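Local atomic coordinates of vacuolar aminopeptidase 1 (Saccharomyces cerevisiae, PDB entry 5JGF), a protein that removes amino acids from the N-terminus of peptides and proteins in the yeast vacuole with the aid of zinc, working as a dodecamer. Residues Leu261-Arg264 with Leu265-Phe268; Gln13-Ile16 with Asp17-Tyr20. All coordinates share one frame; numbering follows the deposited sequence.

In the fold
Each contact is a short piece of helix, eight residues long, and the two helices pack together just behind a dinuclear zinc site, an instance of how a metal centre is built outward in shells. Contact 1, in the first turns of helix 261-278, holds the bridging ligand Asp262. Contact 2 lies on the N-terminal helix 7-21, its centre about 11 Å from that of contact 1. The seam between them is largely hydrophobic: Leu261 CD2 reaches Phe15 CE2 at 3.4 Å, and Phe268 CD1 meets Phe18 CD2 at the same distance. Contact 2 stands one layer further out: the Phe15 side chain is about 9 Å from that of Asp262 and about 12 Å from a zinc ion.

Contact 1. Residues Leu261-Arg264 with Leu265-Phe268; sequences LDDR and LCSF. With ZN (zinc ion), chain K; ZN (zinc ion), chain L.
The carbonyl oxygen of Asp263 is approached twice by Ser267. The amide N donates to Asp263 O at 3.0 Å, while Ser267 OG lies 3.1 Å from Asp263 O but may give its proton instead to His91 O, a weak bond. The same i to i+4 pattern gives bonds from Leu265 N to Leu261 O and from Phe268 N to Arg264 O. Next to Asp263, Asp262 bridges the metals, OD1 2.0 Å from one zinc ion and OD2 2.0 Å from the other. A shared water completes the bridge; His91 and Asp344 serve the first ion, Glu299 and His438 the second. The cis peptide between Asp262 and Asp263 recurs in related co-catalytic zinc peptidases. With CG anti to N (chi1 -177°), the Asp263 carboxylate sets OD1 only 3.0 Å from Cys266 CB, and its oxygens accept from the backbone N of His91 and Val345. Replacing Asp263 by alanine would probably leave those two amides without their acceptor and make the chain carrying the ligand His91 less well fixed. In the fold, helix 261-278 lays Cys266 on Ala343 of strand 339-347, Leu265 on Ile432 of strand 426-434 and Phe268 on Ile11 of helix 7-21.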
loop_
_atom_site.group_PDB
_atom_site.type_symbol
_atom_site.label_atom_id
_atom_site.label_comp_id
_atom_site.label_asym_id
_atom_site.label_seq_id
_atom_site.Cartn_x
_atom_site.Cartn_y
_atom_site.Cartn_z
ATOM N N LEU D 261 -24.963 -17.228 -30.833
ATOM C CA LEU D 261 -24.575 -16.862 -32.198
ATOM C C LEU D 261 -23.183 -17.408 -32.551
ATOM O O LEU D 261 -22.929 -17.813 -33.677
ATOM C CB LEU D 261 -24.598 -15.336 -32.374
ATOM C CG LEU D 261 -25.939 -14.606 -32.267
ATOM C CD1 LEU D 261 -25.743 -13.141 -32.639
ATOM C CD2 LEU D 261 -26.958 -15.250 -33.209
ATOM N N ASP D 262 -22.282 -17.404 -31.580
ATOM C CA ASP D 262 -20.929 -17.911 -31.764
ATOM C C ASP D 262 -20.954 -19.418 -31.473
ATOM O O ASP D 262 -21.150 -19.800 -30.322
ATOM C CB ASP D 262 -20.014 -17.204 -30.750
ATOM C CG ASP D 262 -18.567 -17.671 -30.806
ATOM O OD1 ASP D 262 -18.212 -18.482 -31.678
ATOM O OD2 ASP D 262 -17.759 -17.197 -29.975
ATOM N N ASP D 263 -20.803 -20.289 -32.476
ATOM C CA ASP D 263 -20.582 -19.950 -33.889
ATOM C C ASP D 263 -21.681 -20.587 -34.768
ATOM O O ASP D 263 -21.445 -20.953 -35.919
ATOM C CB ASP D 263 -19.176 -20.459 -34.288
ATOM C CG ASP D 263 -18.774 -20.100 -35.718
ATOM O OD1 ASP D 263 -19.167 -19.024 -36.211
ATOM O OD2 ASP D 263 -18.038 -20.889 -36.357
ATOM N N ARG D 264 -22.886 -20.721 -34.227
ATOM C CA ARG D 264 -23.979 -21.328 -34.983
ATOM C C ARG D 264 -24.450 -20.384 -36.082
ATOM O O ARG D 264 -25.130 -20.793 -37.030
ATOM C CB ARG D 264 -25.113 -21.710 -34.024
ATOM C CG ARG D 264 -24.703 -22.889 -33.143
ATOM C CD ARG D 264 -25.553 -23.111 -31.901
ATOM N NE ARG D 264 -24.923 -24.156 -31.098
ATOM C CZ ARG D 264 -25.403 -24.636 -29.956
ATOM N NH1 ARG D 264 -26.540 -24.168 -29.464
ATOM N NH2 ARG D 264 -24.736 -25.578 -29.296
ATOM N N LEU D 265 -24.070 -19.112 -35.969
ATOM C CA LEU D 265 -24.423 -18.122 -36.993
ATOM C C LEU D 265 -23.690 -18.495 -38.293
ATOM O O LEU D 265 -24.304 -18.595 -39.361
ATOM C CB LEU D 265 -24.012 -16.716 -36.529
ATOM C CG LEU D 265 -24.175 -15.532 -37.487
ATOM C CD1 LEU D 265 -25.600 -15.477 -38.039
ATOM C CD2 LEU D 265 -23.839 -14.246 -36.734
ATOM N N CYS D 266 -22.378 -18.695 -38.199
ATOM C CA CYS D 266 -21.593 -19.083 -39.372
ATOM C C CYS D 266 -21.905 -20.519 -39.786
ATOM O O CYS D 266 -21.939 -20.834 -40.974
ATOM C CB CYS D 266 -20.091 -18.968 -39.094
ATOM S SG CYS D 266 -19.453 -17.287 -39.131
ATOM N N SER D 267 -22.113 -21.391 -38.806
ATOM C CA SER D 267 -22.418 -22.788 -39.107
ATOM C C SER D 267 -23.692 -22.892 -39.937
ATOM O O SER D 267 -23.723 -23.595 -40.947
ATOM C CB SER D 267 -22.571 -23.596 -37.816
ATOM O OG SER D 267 -21.319 -23.734 -37.166
ATOM N N PHE D 268 -24.735 -22.182 -39.516
ATOM C CA PHE D 268 -26.014 -22.186 -40.228
ATOM C C PHE D 268 -25.850 -21.601 -41.632
ATOM O O PHE D 268 -26.286 -22.198 -42.622
ATOM C CB PHE D 268 -27.046 -21.365 -39.450
ATOM C CG PHE D 268 -28.409 -21.324 -40.089
ATOM C CD1 PHE D 268 -29.332 -22.343 -39.862
ATOM C CD2 PHE D 268 -28.776 -20.257 -40.908
ATOM C CE1 PHE D 268 -30.607 -22.299 -40.439
ATOM C CE2 PHE D 268 -30.047 -20.203 -41.490
ATOM C CZ PHE D 268 -30.963 -21.226 -41.254
HETATM ZN ZN ZN K . -16.354 -18.942 -32.210
HETATM ZN ZN ZN L . -16.428 -18.271 -28.913
HETATM O O HOH W 1 -15.743 -16.605 -32.298
HETATM O O HOH W 2 -15.299 -19.124 -30.467
#

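Contact 2. Residues Gln13-Ile16 with Asp17-Tyr20; sequences QEFI and DFIY
Phe15, Phe18 and Ile19 mark the buried flank of a stretch of amphipathic alpha-helix, the N-terminal helix 7-21, whereas Glu14 and Asp17 belong to its polar flank. The backbone follows the textbook i to i+4 pattern: Asp17, Phe18, Ile19 and Tyr20 donate their amides to the carbonyls of Gln13, Glu14, Phe15 and Ile16. The bond from Ile19 N to Phe15 O, at 2.9 Å, is the straightest of the four, with an N-H...O angle of 166°.

On the polar side two acids face one another through solvent rather than directly. Glu14 OE2 and Asp17 OD2 stay 4.7 Å apart, and one water lies 2.8 Å from both Asp17 OD2 and Glu14 OE2. A second water sits 2.9 Å from Asp17 OD2 and, less closely, near Glu14 OE1. Not all these water bonds need be made at once, because other acceptors compete for the protons. The remaining oxygen, Asp17 OD1, makes a salt bridge with Lys245, which probably offsets some of the mutual repulsion and ties the helix to a neighbouring loop.

The apolar side is built from aromatic rings and isoleucines. Phe15 brings CD1 to within 3.9 Å of Phe18 CD2, arriving at the edge of the Phe18 ring near its plane; Phe31 and Phe32 also meet that ring. Ile19 turns CG1 back alongside its own backbone N (chi1 -70°), the direction in which Phe15 lies one turn earlier. A CH-pi contact results: Ile19 CG1 rides over one face of the Phe15 ring, 3.9 Å from its centroid, displaced toward the rim at CZ.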
loop_
_atom_site.group_PDB
_atom_site.type_symbol
_atom_site.label_atom_id
_atom_site.label_comp_id
_atom_site.label_asym_id
_atom_site.label_seq_id
_atom_site.Cartn_x
_atom_site.Cartn_y
_atom_site.Cartn_z
ATOM N N GLN D 13 -35.431 -15.156 -40.139
ATOM C CA GLN D 13 -36.422 -15.825 -39.300
ATOM C C GLN D 13 -36.122 -17.314 -39.181
ATOM O O GLN D 13 -36.290 -17.903 -38.112
ATOM C CB GLN D 13 -37.834 -15.637 -39.865
ATOM C CG GLN D 13 -38.438 -14.262 -39.614
ATOM C CD GLN D 13 -38.463 -13.894 -38.138
ATOM O OE1 GLN D 13 -38.853 -14.697 -37.288
ATOM N NE2 GLN D 13 -38.052 -12.671 -37.831
ATOM N N GLU D 14 -35.686 -17.927 -40.279
ATOM C CA GLU D 14 -35.355 -19.348 -40.256
ATOM C C GLU D 14 -34.217 -19.565 -39.269
ATOM O O GLU D 14 -34.207 -20.549 -38.530
ATOM C CB GLU D 14 -34.924 -19.836 -41.642
ATOM C CG GLU D 14 -36.058 -20.012 -42.641
ATOM C CD GLU D 14 -37.116 -20.993 -42.163
ATOM O OE1 GLU D 14 -36.751 -22.047 -41.600
ATOM O OE2 GLU D 14 -38.318 -20.713 -42.363
ATOM N N PHE D 15 -33.254 -18.646 -39.266
ATOM C CA PHE D 15 -32.119 -18.751 -38.355
ATOM C C PHE D 15 -32.595 -18.657 -36.907
ATOM O O PHE D 15 -32.178 -19.443 -36.055
ATOM C CB PHE D 15 -31.095 -17.643 -38.629
ATOM C CG PHE D 15 -29.934 -17.644 -37.666
ATOM C CD1 PHE D 15 -29.035 -18.707 -37.641
ATOM C CD2 PHE D 15 -29.760 -16.598 -36.763
ATOM C CE1 PHE D 15 -27.975 -18.732 -36.723
ATOM C CE2 PHE D 15 -28.706 -16.612 -35.843
ATOM C CZ PHE D 15 -27.814 -17.682 -35.824
ATOM N N ILE D 16 -33.463 -17.690 -36.625
ATOM C CA ILE D 16 -33.989 -17.519 -35.272
ATOM C C ILE D 16 -34.686 -18.799 -34.809
ATOM O O ILE D 16 -34.485 -19.256 -33.679
ATOM C CB ILE D 16 -34.968 -16.320 -35.205
ATOM C CG1 ILE D 16 -34.173 -15.009 -35.281
ATOM C CG2 ILE D 16 -35.812 -16.387 -33.932
ATOM C CD1 ILE D 16 -35.034 -13.763 -35.372
ATOM N N ASP D 17 -35.497 -19.386 -35.685
ATOM C CA ASP D 17 -36.196 -20.623 -35.346
ATOM C C ASP D 17 -35.201 -21.759 -35.106
ATOM O O ASP D 17 -35.372 -22.557 -34.188
ATOM C CB ASP D 17 -37.174 -21.015 -36.458
ATOM C CG ASP D 17 -38.305 -20.018 -36.617
ATOM O OD1 ASP D 17 -38.594 -19.287 -35.644
ATOM O OD2 ASP D 17 -38.915 -19.972 -37.710
ATOM N N PHE D 18 -34.163 -21.817 -35.934
ATOM C CA PHE D 18 -33.120 -22.835 -35.818
ATOM C C PHE D 18 -32.459 -22.759 -34.443
ATOM O O PHE D 18 -32.310 -23.769 -33.754
ATOM C CB PHE D 18 -32.084 -22.624 -36.934
ATOM C CG PHE D 18 -30.716 -23.181 -36.632
ATOM C CD1 PHE D 18 -30.498 -24.553 -36.567
ATOM C CD2 PHE D 18 -29.634 -22.322 -36.452
ATOM C CE1 PHE D 18 -29.216 -25.065 -36.329
ATOM C CE2 PHE D 18 -28.353 -22.819 -36.215
ATOM C CZ PHE D 18 -28.141 -24.193 -36.154
ATOM N N ILE D 19 -32.072 -21.553 -34.040
ATOM C CA ILE D 19 -31.426 -21.360 -32.747
ATOM C C ILE D 19 -32.354 -21.754 -31.601
ATOM O O ILE D 19 -31.940 -22.425 -30.656
ATOM C CB ILE D 19 -30.994 -19.882 -32.569
ATOM C CG1 ILE D 19 -29.828 -19.564 -33.512
ATOM C CG2 ILE D 19 -30.634 -19.606 -31.107
ATOM C CD1 ILE D 19 -28.534 -20.303 -33.183
ATOM N N TYR D 20 -33.613 -21.338 -31.702
ATOM C CA TYR D 20 -34.620 -21.610 -30.681
ATOM C C TYR D 20 -35.003 -23.088 -30.563
ATOM O O TYR D 20 -35.177 -23.607 -29.461
ATOM C CB TYR D 20 -35.873 -20.778 -30.975
ATOM C CG TYR D 20 -36.967 -20.878 -29.935
ATOM C CD1 TYR D 20 -36.761 -20.429 -28.628
ATOM C CD2 TYR D 20 -38.222 -21.390 -30.265
ATOM C CE1 TYR D 20 -37.777 -20.481 -27.679
ATOM C CE2 TYR D 20 -39.247 -21.450 -29.322
ATOM C CZ TYR D 20 -39.019 -20.993 -28.034
ATOM O OH TYR D 20 -40.034 -21.036 -27.105
HETATM O O HOH W 3 -38.938 -22.392 -39.355
HETATM O O HOH W 4 -39.507 -19.158 -40.303
#